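Local atomic coordinates of RV1873 (Mycobacterium tuberculosis, PDB entry 2JEK), a protein that is of unknown function, a conserved all-helical member of the DUF1810 family whose helices wind into a right-handed superhelix. Residues F8-F13 with E63-Y68; M38-Q44 with K104-M109; V85-Q89 with A124-Y129. One frame throughout, in Å; residues are numbered along the deposited sequence.

Contact 1. Residues F8-F13 with E63-Y68; sequences FDLKRF and EEAQAY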
loop_
_atom_site.group_PDB
_atom_site.type_symbol
_atom_site.label_atom_id
_atom_site.label_comp_id
_atom_site.label_asym_id
_atom_site.label_seq_id
_atom_site.Cartn_x
_atom_site.Cartn_y
_atom_site.Cartn_z
ATOM N N PHE A 8 8.542 -3.259 -15.513
ATOM C CA PHE A 8 7.983 -3.898 -14.315
ATOM C C PHE A 8 6.513 -4.308 -14.456
ATOM O O PHE A 8 5.918 -4.789 -13.493
ATOM C CB PHE A 8 8.138 -2.988 -13.097
ATOM C CG PHE A 8 9.565 -2.758 -12.684
ATOM C CD1 PHE A 8 10.292 -3.754 -12.044
ATOM C CD2 PHE A 8 10.175 -1.536 -12.933
ATOM C CE1 PHE A 8 11.605 -3.528 -11.644
ATOM C CE2 PHE A 8 11.498 -1.303 -12.550
ATOM C CZ PHE A 8 12.209 -2.302 -11.903
ATOM N N ASP A 9 5.930 -4.128 -15.638
ATOM C CA ASP A 9 4.509 -4.449 -15.845
ATOM C C ASP A 9 3.618 -3.693 -14.837
ATOM O O ASP A 9 2.680 -4.256 -14.247
ATOM C CB ASP A 9 4.282 -5.970 -15.791
ATOM C CG ASP A 9 2.875 -6.381 -16.205
ATOM O OD1 ASP A 9 2.233 -5.638 -16.975
ATOM O OD2 ASP A 9 2.420 -7.449 -15.748
ATOM N N LEU A 10 3.914 -2.413 -14.647
ATOM C CA LEU A 10 3.113 -1.568 -13.757
ATOM C C LEU A 10 1.707 -1.402 -14.305
ATOM O O LEU A 10 0.772 -1.098 -13.561
ATOM C CB LEU A 10 3.755 -0.197 -13.529
ATOM C CG LEU A 10 5.109 -0.232 -12.815
ATOM C CD1 LEU A 10 5.671 1.181 -12.752
ATOM C CD2 LEU A 10 5.025 -0.857 -11.415
ATOM N N LYS A 11 1.542 -1.611 -15.611
ATOM C CA LYS A 11 0.209 -1.532 -16.187
ATOM C C LYS A 11 -0.786 -2.475 -15.491
ATOM O O LYS A 11 -1.981 -2.178 -15.445
ATOM C CB LYS A 11 0.236 -1.726 -17.707
ATOM C CG LYS A 11 0.498 -3.145 -18.182
ATOM C CD LYS A 11 0.372 -3.255 -19.698
ATOM C CE LYS A 11 0.820 -4.614 -20.201
ATOM N NZ LYS A 11 -0.068 -5.730 -19.792
ATOM N N ARG A 12 -0.303 -3.588 -14.927
ATOM C CA ARG A 12 -1.189 -4.508 -14.227
ATOM C C ARG A 12 -1.938 -3.788 -13.098
ATOM O O ARG A 12 -3.116 -4.063 -12.857
ATOM C CB ARG A 12 -0.433 -5.748 -13.718
ATOM C CG ARG A 12 0.413 -5.603 -12.440
ATOM C CD ARG A 12 1.236 -6.877 -12.267
ATOM N NE ARG A 12 2.030 -6.941 -11.038
ATOM C CZ ARG A 12 3.187 -6.301 -10.851
ATOM N NH1 ARG A 12 3.666 -5.495 -11.784
ATOM N NH2 ARG A 12 3.856 -6.433 -9.707
ATOM N N PHE A 13 -1.266 -2.844 -12.442
ATOM C CA PHE A 13 -1.910 -2.096 -11.366
ATOM C C PHE A 13 -2.899 -1.080 -11.925
ATOM O O PHE A 13 -3.995 -0.920 -11.396
ATOM C CB PHE A 13 -0.885 -1.398 -10.476
ATOM C CG PHE A 13 0.011 -2.337 -9.714
ATOM C CD1 PHE A 13 -0.453 -2.996 -8.579
ATOM C CD2 PHE A 13 1.331 -2.519 -10.108
ATOM C CE1 PHE A 13 0.383 -3.849 -7.880
ATOM C CE2 PHE A 13 2.184 -3.366 -9.414
ATOM C CZ PHE A 13 1.705 -4.018 -8.285
ATOM N N GLU A 63 13.322 -1.786 -6.346
ATOM C CA GLU A 63 13.396 -1.059 -7.621
ATOM C C GLU A 63 12.009 -0.961 -8.264
ATOM O O GLU A 63 11.647 0.088 -8.809
ATOM C CB GLU A 63 14.394 -1.712 -8.587
ATOM C CG GLU A 63 15.873 -1.540 -8.210
ATOM C CD GLU A 63 16.348 -2.452 -7.067
ATOM O OE1 GLU A 63 15.652 -3.423 -6.681
ATOM O OE2 GLU A 63 17.456 -2.189 -6.548
ATOM N N GLU A 64 11.216 -2.035 -8.173
ATOM C CA GLU A 64 9.846 -1.951 -8.678
ATOM C C GLU A 64 9.006 -0.958 -7.854
ATOM O O GLU A 64 8.225 -0.194 -8.413
ATOM C CB GLU A 64 9.173 -3.324 -8.751
ATOM C CG GLU A 64 7.738 -3.212 -9.256
ATOM C CD GLU A 64 7.043 -4.530 -9.519
ATOM O OE1 GLU A 64 7.644 -5.618 -9.368
ATOM O OE2 GLU A 64 5.853 -4.476 -9.896
ATOM N N ALA A 65 9.188 -0.960 -6.534
ATOM C CA ALA A 65 8.474 0.005 -5.683
ATOM C C ALA A 65 8.822 1.431 -6.081
ATOM O O ALA A 65 7.964 2.318 -6.120
ATOM C CB ALA A 65 8.778 -0.240 -4.202
ATOM N N GLN A 66 10.098 1.646 -6.399
ATOM C CA GLN A 66 10.543 2.979 -6.819
ATOM C C GLN A 66 9.930 3.380 -8.158
ATOM O O GLN A 66 9.475 4.514 -8.330
ATOM C CB GLN A 66 12.066 3.036 -6.867
ATOM C CG GLN A 66 12.661 2.928 -5.475
ATOM C CD GLN A 66 14.167 2.914 -5.438
ATOM O OE1 GLN A 66 14.828 2.534 -6.408
ATOM N NE2 GLN A 66 14.726 3.326 -4.294
ATOM N N ALA A 67 9.884 2.430 -9.084
ATOM C CA ALA A 67 9.209 2.663 -10.371
ATOM C C ALA A 67 7.715 2.955 -10.190
ATOM O O ALA A 67 7.134 3.788 -10.886
ATOM C CB ALA A 67 9.419 1.486 -11.295
ATOM N N TYR A 68 7.101 2.262 -9.236
ATOM C CA TYR A 68 5.687 2.447 -8.935
ATOM C C TYR A 68 5.429 3.890 -8.487
ATOM O O TYR A 68 4.503 4.561 -8.963
ATOM C CB TYR A 68 5.292 1.436 -7.852
ATOM C CG TYR A 68 3.810 1.345 -7.546
ATOM C CD1 TYR A 68 3.054 0.248 -7.982
ATOM C CD2 TYR A 68 3.169 2.349 -6.821
ATOM C CE1 TYR A 68 1.707 0.161 -7.693
ATOM C CE2 TYR A 68 1.813 2.266 -6.539
ATOM C CZ TYR A 68 1.094 1.178 -6.991
ATOM O OH TYR A 68 -0.252 1.052 -6.731
HETATM O O HOH W 1 7.096 -6.778 -11.973
#
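Arg12 reaches Glu64 end-on, with both terminal nitrogens directed at the single oxygen OE2. Arg12 NH2 lies 2.8 Å from Glu64 OE2 and Arg12 NH1 lies 3.1 Å from the same atom, NH2 making the straighter bond. OE2 sits close to the guanidinium plane and is met on its syn side, yet the guanidinium and carboxylate planes are 60° apart, which distinguishes this salt bridge from a coplanar, two-oxygen pairing. The extended Glu64 chain also runs past Phe8 in the opposite direction: Glu64 CA stands over the centre of one face of the Phe8 ring, 3.8 Å from its centroid, in a CH-pi contact. Ala67 CB touches the same ring at Phe8 CD2, 3.5 Å away. Deeper in, Tyr68 turns its CE1 edge onto a face of Phe13, an edge-to-face pair with centroids 5.0 Å apart and planes at 80°. Leu10 packs between these groups, its CD1 against Ala67 O and its CD2 against Glu64 OE2 and Tyr68 CD1.

In the next shell, water 1 donates to both Phe8 O and Glu64 OE1, and Ser60 OG also bonds OE1, fixing the carboxylate from its other oxygen. Arg12 tucks CG in between its own N and C atoms (chi1 78°), which folds the extended chain back so that NH1 also donates to Asp9 O, from the face opposite to that used by Arg12 N. Arg56 O and Gly58 O take further guanidinium N-H groups, while Phe13 CE2 stands over the centre of the guanidinium face. A buried carboxylate held by an arginine beside an aromatic cluster thus joins residues 8-13, which lead into helix 11-17, to helix 62-70 within this all-helical DUF1810 fold.

Contact 2. Residues M38-Q44 with K104-M109; sequences MWFVFPQ and KLCSSM. With GOL (glycerol), chain D.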
loop_
_atom_site.group_PDB
_atom_site.type_symbol
_atom_site.label_atom_id
_atom_site.label_comp_id
_atom_site.label_asym_id
_atom_site.label_seq_id
_atom_site.Cartn_x
_atom_site.Cartn_y
_atom_site.Cartn_z
ATOM N N MET A 38 -7.345 -4.632 -1.951
ATOM C CA MET A 38 -6.133 -4.293 -1.210
ATOM C C MET A 38 -4.838 -4.502 -2.000
ATOM O O MET A 38 -3.940 -3.663 -1.972
ATOM C CB MET A 38 -6.056 -5.043 0.124
ATOM C CG MET A 38 -5.128 -4.386 1.125
ATOM S SD MET A 38 -5.764 -2.793 1.669
ATOM C CE MET A 38 -4.494 -2.325 2.851
ATOM N N TRP A 39 -4.736 -5.635 -2.690
ATOM C CA TRP A 39 -3.483 -6.078 -3.294
ATOM C C TRP A 39 -2.919 -5.080 -4.284
ATOM O O TRP A 39 -1.699 -4.975 -4.433
ATOM C CB TRP A 39 -3.620 -7.443 -3.984
ATOM C CG TRP A 39 -4.550 -8.400 -3.305
ATOM C CD1 TRP A 39 -4.224 -9.382 -2.400
ATOM C CD2 TRP A 39 -5.968 -8.474 -3.485
ATOM N NE1 TRP A 39 -5.360 -10.046 -2.006
ATOM C CE2 TRP A 39 -6.440 -9.511 -2.654
ATOM C CE3 TRP A 39 -6.887 -7.761 -4.267
ATOM C CZ2 TRP A 39 -7.796 -9.854 -2.585
ATOM C CZ3 TRP A 39 -8.237 -8.101 -4.196
ATOM C CH2 TRP A 39 -8.675 -9.140 -3.359
ATOM N N PHE A 40 -3.803 -4.353 -4.963
ATOM C CA PHE A 40 -3.372 -3.489 -6.059
ATOM C C PHE A 40 -3.619 -1.996 -5.796
ATOM O O PHE A 40 -3.411 -1.170 -6.677
ATOM C CB PHE A 40 -3.953 -3.965 -7.404
ATOM C CG PHE A 40 -5.440 -4.165 -7.404
ATOM C CD1 PHE A 40 -6.309 -3.076 -7.482
ATOM C CD2 PHE A 40 -5.980 -5.450 -7.330
ATOM C CE1 PHE A 40 -7.683 -3.258 -7.494
ATOM C CE2 PHE A 40 -7.361 -5.645 -7.358
ATOM C CZ PHE A 40 -8.209 -4.539 -7.429
ATOM N N VAL A 41 -4.048 -1.673 -4.569
ATOM C CA VAL A 41 -4.190 -0.281 -4.097
ATOM C C VAL A 41 -3.075 0.065 -3.086
ATOM O O VAL A 41 -2.501 1.157 -3.150
ATOM C CB VAL A 41 -5.594 -0.036 -3.477
ATOM C CG1 VAL A 41 -5.685 1.336 -2.780
ATOM C CG2 VAL A 41 -6.662 -0.143 -4.555
ATOM N N PHE A 42 -2.785 -0.864 -2.164
ATOM C CA PHE A 42 -1.693 -0.700 -1.217
ATOM C C PHE A 42 -0.762 -1.889 -1.407
ATOM O O PHE A 42 -0.790 -2.849 -0.628
ATOM C CB PHE A 42 -2.232 -0.651 0.222
ATOM C CG PHE A 42 -2.917 0.639 0.570
ATOM C CD1 PHE A 42 -2.186 1.818 0.717
ATOM C CD2 PHE A 42 -4.289 0.672 0.771
ATOM C CE1 PHE A 42 -2.813 3.009 1.065
ATOM C CE2 PHE A 42 -4.923 1.873 1.129
ATOM C CZ PHE A 42 -4.189 3.033 1.271
ATOM N N PRO A 43 0.065 -1.841 -2.462
ATOM C CA PRO A 43 0.839 -3.030 -2.783
ATOM C C PRO A 43 1.901 -3.364 -1.752
ATOM O O PRO A 43 2.445 -2.474 -1.085
ATOM C CB PRO A 43 1.494 -2.668 -4.126
ATOM C CG PRO A 43 0.621 -1.550 -4.676
ATOM C CD PRO A 43 0.286 -0.768 -3.446
ATOM N N GLN A 44 2.190 -4.656 -1.632
ATOM C CA GLN A 44 3.207 -5.143 -0.710
ATOM C C GLN A 44 4.177 -6.053 -1.464
ATOM O O GLN A 44 3.904 -6.477 -2.589
ATOM C CB GLN A 44 2.558 -5.907 0.447
ATOM C CG GLN A 44 1.895 -7.220 0.023
ATOM C CD GLN A 44 1.248 -7.953 1.165
ATOM O OE1 GLN A 44 1.148 -9.177 1.155
ATOM N NE2 GLN A 44 0.796 -7.209 2.158
ATOM N N LYS A 104 -1.609 -5.968 5.784
ATOM C CA LYS A 104 -1.271 -5.621 4.411
ATOM C C LYS A 104 -0.876 -4.147 4.296
ATOM O O LYS A 104 0.109 -3.812 3.626
ATOM C CB LYS A 104 -2.435 -5.943 3.473
ATOM C CG LYS A 104 -2.617 -7.432 3.206
ATOM C CD LYS A 104 -3.639 -7.669 2.092
ATOM C CE LYS A 104 -3.827 -9.152 1.785
ATOM N NZ LYS A 104 -2.596 -9.759 1.222
ATOM N N LEU A 105 -1.618 -3.271 4.968
ATOM C CA LEU A 105 -1.321 -1.849 4.916
ATOM C C LEU A 105 0.017 -1.567 5.567
ATOM O O LEU A 105 0.839 -0.819 5.028
ATOM C CB LEU A 105 -2.411 -1.049 5.604
ATOM C CG LEU A 105 -2.220 0.470 5.578
ATOM C CD1 LEU A 105 -2.138 1.018 4.165
ATOM C CD2 LEU A 105 -3.351 1.141 6.317
ATOM N N CYS A 106 0.257 -2.168 6.725
ATOM C CA CYS A 106 1.555 -2.004 7.363
ATOM C C CYS A 106 2.692 -2.412 6.418
ATOM O O CYS A 106 3.695 -1.702 6.287
ATOM C CB CYS A 106 1.603 -2.807 8.659
ATOM S SG CYS A 106 3.117 -2.548 9.570
ATOM N N SER A 107 2.550 -3.562 5.765
ATOM C CA SER A 107 3.561 -4.038 4.831
ATOM C C SER A 107 3.760 -3.075 3.667
ATOM O O SER A 107 4.891 -2.831 3.241
ATOM C CB SER A 107 3.186 -5.415 4.288
ATOM O OG SER A 107 3.067 -6.346 5.362
ATOM N N SER A 108 2.655 -2.538 3.144
ATOM C CA SER A 108 2.725 -1.583 2.042
ATOM C C SER A 108 3.453 -0.305 2.468
ATOM O O SER A 108 4.363 0.170 1.785
ATOM C CB SER A 108 1.318 -1.262 1.531
ATOM O OG SER A 108 1.373 -0.402 0.399
ATOM N N MET A 109 3.067 0.263 3.598
ATOM C CA MET A 109 3.710 1.495 4.067
ATOM C C MET A 109 5.195 1.273 4.372
ATOM O O MET A 109 6.025 2.137 4.093
ATOM C CB MET A 109 2.987 2.051 5.300
ATOM C CG MET A 109 1.524 2.468 5.060
ATOM S SD MET A 109 1.347 3.783 3.826
ATOM C CE MET A 109 1.070 2.864 2.303
HETATM C C1 GOL D . -2.523 -14.248 0.578
HETATM O O1 GOL D . -2.106 -14.863 1.772
HETATM C C2 GOL D . -3.561 -13.184 0.906
HETATM O O2 GOL D . -3.247 -12.000 0.225
HETATM C C3 GOL D . -4.948 -13.630 0.459
HETATM O O3 GOL D . -5.783 -12.493 0.364
HETATM O O HOH W 2 1.165 -8.521 4.801
HETATM O O HOH W 3 -0.581 -10.782 2.874
#
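Two waters, rather than direct bonds, carry most of the polar traffic between Gln44 and the helix residues Lys104 and Ser107. Water 3 donates to Gln44 OE1 and accepts from Lys104 NZ, 2.8 Å from that nitrogen. Water 2 accepts from Gln44 NE2 at 3.0 Å and also bonds Ser107 OG, a hydroxyl that has a second partner in Leu103 O. With chi1 at 67° and the rest of the chain straight, the Gln44 amide is carried across Lys104, with NE2 3.4 Å from Lys104 CA.

The direct polar link is Ser108 OG, which donates to Pro43 O over 2.8 Å from a position 36° out of the carbonyl plane. Ser108 CA also approaches Pro43 O in a CA-H...O contact, consistent with the close backbones here: the CA atoms of Gln44 and Ser108 are only 4.5 Å apart.

On the apolar side, Leu105 CD1 lies over a face of Phe42, 3.6 Å from the ring centroid and 15° off its normal, the two side chains pointing the same way. Met109 CE meets Phe42 at CD1. Met38 slides antiparallel along the aliphatic part of Lys104, and its methyl CE packs on Leu105 CB. Beyond Phe42, Leu78, Cys81 and Thr82 of helix 74-87 extend this core.

A glycerol, probably from the crystallisation liquor, accepts a weak bond from Trp39 NE1. The chemistry therefore grades from a hydrocarbon interior to a hydrated margin, where water joins the lysine ammonium to the Gln44 amide.

Contact 3. Residues V85-Q89 with A124-Y129; sequences VNQVQ and ALLAKY. With SO4 (sulfate ion), chain B.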
loop_
_atom_site.group_PDB
_atom_site.type_symbol
_atom_site.label_atom_id
_atom_site.label_comp_id
_atom_site.label_asym_id
_atom_site.label_seq_id
_atom_site.Cartn_x
_atom_site.Cartn_y
_atom_site.Cartn_z
ATOM N N VAL A 85 -6.310 7.929 4.418
ATOM C CA VAL A 85 -6.268 7.143 5.647
ATOM C C VAL A 85 -5.753 8.008 6.800
ATOM O O VAL A 85 -6.313 7.983 7.897
ATOM C CB VAL A 85 -5.412 5.857 5.488
ATOM C CG1 VAL A 85 -5.306 5.107 6.822
ATOM C CG2 VAL A 85 -6.018 4.928 4.429
ATOM N N ASN A 86 -4.701 8.785 6.542
ATOM C CA ASN A 86 -4.126 9.655 7.581
ATOM C C ASN A 86 -5.114 10.685 8.118
ATOM O O ASN A 86 -5.007 11.089 9.267
ATOM C CB ASN A 86 -2.859 10.342 7.093
ATOM C CG ASN A 86 -1.665 9.415 7.088
ATOM O OD1 ASN A 86 -1.629 8.435 7.823
ATOM N ND2 ASN A 86 -0.670 9.745 6.286
ATOM N N GLN A 87 -6.093 11.047 7.292
ATOM C CA GLN A 87 -7.109 12.067 7.588
ATOM C C GLN A 87 -8.254 11.571 8.482
ATOM O O GLN A 87 -8.945 12.380 9.117
ATOM C CB GLN A 87 -7.668 12.574 6.254
ATOM C CG GLN A 87 -8.522 13.812 6.313
ATOM C CD GLN A 87 -8.945 14.263 4.934
ATOM O OE1 GLN A 87 -9.583 13.518 4.184
ATOM N NE2 GLN A 87 -8.591 15.486 4.589
ATOM N N VAL A 88 -8.468 10.258 8.524
ATOM C CA VAL A 88 -9.543 9.673 9.330
ATOM C C VAL A 88 -9.290 9.931 10.821
ATOM O O VAL A 88 -8.166 9.783 11.301
ATOM C CB VAL A 88 -9.687 8.152 9.066
ATOM C CG1 VAL A 88 -10.816 7.554 9.901
ATOM C CG2 VAL A 88 -9.964 7.880 7.593
ATOM N N GLN A 89 -10.336 10.354 11.535
ATOM C CA GLN A 89 -10.219 10.658 12.961
ATOM C C GLN A 89 -11.037 9.709 13.813
ATOM O O GLN A 89 -12.147 9.329 13.437
ATOM C CB GLN A 89 -10.695 12.085 13.257
ATOM C CG GLN A 89 -9.917 13.156 12.549
ATOM C CD GLN A 89 -8.461 13.214 12.974
ATOM O OE1 GLN A 89 -8.132 13.066 14.156
ATOM N NE2 GLN A 89 -7.575 13.431 12.006
ATOM N N ALA A 124 4.155 8.763 8.408
ATOM C CA ALA A 124 3.096 9.344 9.236
ATOM C C ALA A 124 1.995 8.326 9.524
ATOM O O ALA A 124 1.467 8.270 10.643
ATOM C CB ALA A 124 2.508 10.589 8.589
ATOM N N LEU A 125 1.650 7.515 8.523
ATOM C CA LEU A 125 0.601 6.507 8.714
ATOM C C LEU A 125 1.084 5.472 9.738
ATOM O O LEU A 125 0.350 5.112 10.670
ATOM C CB LEU A 125 0.193 5.862 7.380
ATOM C CG LEU A 125 -1.169 5.151 7.369
ATOM C CD1 LEU A 125 -1.708 5.110 5.951
ATOM C CD2 LEU A 125 -1.077 3.731 7.940
ATOM N N LEU A 126 2.322 5.008 9.586
ATOM C CA LEU A 126 2.892 4.061 10.554
ATOM C C LEU A 126 2.945 4.644 11.964
ATOM O O LEU A 126 2.661 3.951 12.954
ATOM C CB LEU A 126 4.280 3.589 10.105
ATOM C CG LEU A 126 4.294 2.719 8.837
ATOM C CD1 LEU A 126 5.707 2.482 8.318
ATOM C CD2 LEU A 126 3.584 1.373 9.046
ATOM N N ALA A 127 3.285 5.932 12.056
ATOM C CA ALA A 127 3.372 6.606 13.356
ATOM C C ALA A 127 1.994 6.715 14.004
ATOM O O ALA A 127 1.841 6.484 15.206
ATOM C CB ALA A 127 4.002 7.989 13.192
ATOM N N LYS A 128 0.987 7.062 13.209
ATOM C CA LYS A 128 -0.348 7.313 13.745
ATOM C C LYS A 128 -1.056 6.027 14.146
ATOM O O LYS A 128 -1.739 5.962 15.183
ATOM C CB LYS A 128 -1.207 8.075 12.723
ATOM C CG LYS A 128 -2.634 8.321 13.209
ATOM C CD LYS A 128 -3.355 9.319 12.337
ATOM C CE LYS A 128 -4.827 9.427 12.716
ATOM N NZ LYS A 128 -5.520 10.498 11.952
ATOM N N TYR A 129 -0.896 5.000 13.319
ATOM C CA TYR A 129 -1.737 3.811 13.422
ATOM C C TYR A 129 -1.045 2.535 13.891
ATOM O O TYR A 129 -1.735 1.586 14.293
ATOM C CB TYR A 129 -2.380 3.528 12.072
ATOM C CG TYR A 129 -3.429 4.514 11.680
ATOM C CD1 TYR A 129 -4.681 4.508 12.305
ATOM C CD2 TYR A 129 -3.201 5.423 10.646
ATOM C CE1 TYR A 129 -5.663 5.397 11.934
ATOM C CE2 TYR A 129 -4.185 6.327 10.259
ATOM C CZ TYR A 129 -5.419 6.311 10.909
ATOM O OH TYR A 129 -6.387 7.188 10.516
HETATM S S SO4 B . -4.198 13.716 12.836
HETATM O O1 SO4 B . -4.476 14.984 13.508
HETATM O O2 SO4 B . -4.608 12.601 13.684
HETATM O O3 SO4 B . -2.780 13.621 12.504
HETATM O O4 SO4 B . -5.000 13.676 11.611
#
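Lys128 and Tyr129 send three hydrogen bonds to the backbone carbonyls of Val85, Asn86 and Val88, where helix 74-87 ends. Lys128 NZ supplies two of them, lying 2.8 Å from Asn86 O and 2.8 Å from Val88 O. The lysine chain is fully extended, with CG anti to the backbone N (chi1 178°) and every later torsion near 180°, which brings the ammonium to both oxygens. Tyr129 OH donates the third bond to Val85 O at 2.7 Å, with a C=O...O angle of 150°. Val88 N reaches that same carbonyl from the opposite face of its plane, so Val85 O has two donors. Asn86 ND2 is bonded to Asp121 O.

Ionic and crystallisation-derived contacts gather at the outer end. A sulfate, probably from the liquor, takes a bond from Lys128 NZ to its O2, 2.9 Å away, and a bond from Gln89 NE2 to its O4. The ammonium thus faces an anion as well as two carbonyls, which would be expected to stabilise its positive charge.

Apolar packing lies further in. Val85 CG1 meets Leu125 CD1 at 3.7 Å and also touches Tyr129 CE2. Lys128 CG stands over the centre of the Tyr129 ring, 3.8 Å above the plane. Ile93 and Ile96 of helix 93-96 also pack on this ring. A close polar-apolar contact sets Asn86 OD1 against Leu125, 3.1 Å from its CA.

Side chains of one helix thus bond carbonyls at and just beyond the C-terminal turn of another, joining helix 74-87 to helix 120-129 in this all-helical DUF1810 fold.

Contact 2 lies at the middle of the molecule, its centre about 3 Å from that of the chain, while contacts 1 and 3 sit on opposite sides with centres about 25 Å apart. Contact 1 touches contact 2 where Phe13 and Tyr68 pack on Phe40 and Pro43. Contact 3 meets contact 2 through Leu105 and Met109 against Leu125 and Leu126, on the successive helices 101-115 and 120-129. Along the chain contact 1 closes before contact 3 opens, whereas the segments of contact 2 alternate with those of both. This interleaving ties early helices to late ones through one hydrophobic centre, consistent with a single compact all-helical DUF1810 domain.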